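Titin (PDB 3LCY) is a giant muscle protein with a serine/threonine kinase activity, represented here by two tandem A-band immunoglobulin domains that probably act as structural modules. Local coordinates at residues L27-V32 with Y78-T83. Numbering follows the deposited sequence.
Sequences LSCQIV and YTCIAT
Cys29 and Cys80 face each other across the middle of an immunoglobulin sandwich, their SG atoms 3.6 Å apart. That separation is far too long for a disulfide, so the two thiols pack as small apolar groups. In Cys80, SG lies anti to the backbone N (chi1 172°), which leans the sulfur toward the Ile31 end of the contact. Trp41 and Ile39 of strand 38-43 also touch Cys80, and Met14 touches Cys29.

The closest packing beyond the sulfurs involves Ile31, whose CG2 and CD1 both rest on the methyl of Ala82, each 3.6 Å from Ala82 CB. CD1 of Ile31 also reaches back to within 4.1 Å of Cys80 SG. A branched side chain opposite a bare methyl suits this end, where the CA atoms of Ile31 and Ala82 are 7.0 Å apart.

At the other end the fit is slightly looser. Leu27 CD2 lies 4.0 Å from Tyr78 CD2, approaching the ring obliquely, while CD1 sits above one ring face, offset toward the rim. The two side chains cross at about a right angle. Tyrosine suits the place because its ring gives Leu27 apolar surface while OH hydrogen-bonds the backbone O of Asp74 in the preceding turn, forming a tyrosine corner.

The intervening residues take no part and are partly exposed. Ser28 and Thr83 point away from the opposing strand; Ser28 OG is hydrogen-bonded to Thr64 OG1, Thr79 OG1 to Ser92 OG and Thr83 OG1 to Glu88 OE2. No hydrogen bond joins the two strands, which run nearly parallel at 15° with their axes 8.4 Å apart, as members of different sheets. Such face-to-face packing of strands B and F, with paired cysteine positions and a core tryptophan, is the hallmark of the immunoglobulin fold, to whose I-set this domain belongs.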
loop_
_atom_site.group_PDB
_atom_site.type_symbol
_atom_site.label_atom_id
_atom_site.label_comp_id
_atom_site.label_asym_id
_atom_site.label_seq_id
_atom_site.Cartn_x
_atom_site.Cartn_y
_atom_site.Cartn_z
ATOM N N LEU A 27 3.138 9.643 13.940
ATOM C CA LEU A 27 4.559 9.328 13.877
ATOM C C LEU A 27 5.332 10.368 14.676
ATOM O O LEU A 27 5.348 11.547 14.323
ATOM C CB LEU A 27 5.051 9.288 12.430
ATOM C CG LEU A 27 4.360 8.280 11.508
ATOM C CD1 LEU A 27 3.396 8.987 10.563
ATOM C CD2 LEU A 27 5.386 7.474 10.725
ATOM N N SER A 28 5.968 9.933 15.757
ATOM C CA SER A 28 6.611 10.867 16.672
ATOM C C SER A 28 8.088 10.571 16.908
ATOM O O SER A 28 8.554 9.449 16.705
ATOM C CB SER A 28 5.866 10.891 18.009
ATOM O OG SER A 28 6.420 11.854 18.887
ATOM N N CYS A 29 8.817 11.593 17.346
ATOM C CA CYS A 29 10.227 11.455 17.684
ATOM C C CYS A 29 10.659 12.618 18.570
ATOM O O CYS A 29 10.030 13.677 18.570
ATOM C CB CYS A 29 11.085 11.414 16.418
ATOM S SG CYS A 29 11.114 12.965 15.492
ATOM N N GLN A 30 11.749 12.479 19.308
ATOM C CA GLN A 30 12.294 13.564 20.092
ATOM C C GLN A 30 13.661 13.979 19.672
ATOM O O GLN A 30 14.554 13.214 19.710
ATOM C CB GLN A 30 12.412 13.145 21.518
ATOM C CG GLN A 30 11.264 12.486 22.031
ATOM C CD GLN A 30 11.132 12.732 23.450
ATOM O OE1 GLN A 30 11.958 13.365 24.040
ATOM N NE2 GLN A 30 10.080 12.251 24.026
ATOM N N ILE A 31 13.807 15.231 19.311
ATOM C CA ILE A 31 15.060 15.817 18.928
ATOM C C ILE A 31 15.277 17.134 19.646
ATOM O O ILE A 31 14.451 17.991 19.641
ATOM C CB ILE A 31 15.098 16.045 17.448
ATOM C CG1 ILE A 31 14.743 14.766 16.716
ATOM C CG2 ILE A 31 16.421 16.490 17.040
ATOM C CD1 ILE A 31 14.298 14.939 15.334
ATOM N N VAL A 32 16.424 17.256 20.295
ATOM C CA VAL A 32 16.746 18.449 21.055
ATOM C C VAL A 32 17.963 19.192 20.531
ATOM O O VAL A 32 18.960 18.586 20.168
ATOM C CB VAL A 32 16.957 18.101 22.533
ATOM C CG1 VAL A 32 15.652 17.672 23.160
ATOM C CG2 VAL A 32 17.975 17.000 22.667
ATOM N N TYR A 78 8.365 7.718 6.215
ATOM C CA TYR A 78 8.163 9.104 6.596
ATOM C C TYR A 78 9.448 9.554 7.256
ATOM O O TYR A 78 9.988 8.857 8.089
ATOM C CB TYR A 78 6.970 9.279 7.521
ATOM C CG TYR A 78 5.661 9.115 6.819
ATOM C CD1 TYR A 78 5.069 10.174 6.172
ATOM C CD2 TYR A 78 5.030 7.898 6.786
ATOM C CE1 TYR A 78 3.884 10.025 5.528
ATOM C CE2 TYR A 78 3.858 7.739 6.140
ATOM C CZ TYR A 78 3.281 8.807 5.518
ATOM O OH TYR A 78 2.098 8.637 4.876
ATOM N N THR A 79 9.938 10.717 6.875
ATOM C CA THR A 79 11.178 11.232 7.425
ATOM C C THR A 79 11.052 12.593 8.081
ATOM O O THR A 79 10.509 13.514 7.505
ATOM C CB THR A 79 12.247 11.323 6.338
ATOM O OG1 THR A 79 12.453 10.033 5.773
ATOM C CG2 THR A 79 13.546 11.808 6.902
ATOM N N CYS A 80 11.582 12.703 9.292
ATOM C CA CYS A 80 11.561 13.947 10.036
ATOM C C CYS A 80 12.960 14.516 10.071
ATOM O O CYS A 80 13.883 13.850 10.491
ATOM C CB CYS A 80 11.088 13.722 11.473
ATOM S SG CYS A 80 11.220 15.146 12.570
ATOM N N ILE A 81 13.117 15.758 9.634
ATOM C CA ILE A 81 14.429 16.389 9.662
ATOM C C ILE A 81 14.448 17.596 10.587
ATOM O O ILE A 81 13.703 18.535 10.413
ATOM C CB ILE A 81 14.900 16.788 8.275
ATOM C CG1 ILE A 81 15.047 15.545 7.417
ATOM C CG2 ILE A 81 16.230 17.481 8.357
ATOM C CD1 ILE A 81 15.915 15.739 6.239
ATOM N N ALA A 82 15.334 17.560 11.563
ATOM C CA ALA A 82 15.447 18.629 12.528
ATOM C C ALA A 82 16.673 19.475 12.246
ATOM O O ALA A 82 17.768 18.965 12.099
ATOM C CB ALA A 82 15.509 18.054 13.898
ATOM N N THR A 83 16.482 20.781 12.154
ATOM C CA THR A 83 17.589 21.671 11.855
ATOM C C THR A 83 17.705 22.917 12.720
ATOM O O THR A 83 16.732 23.420 13.259
ATOM C CB THR A 83 17.514 22.148 10.409
ATOM O OG1 THR A 83 17.190 21.055 9.555
ATOM C CG2 THR A 83 18.822 22.720 9.988
#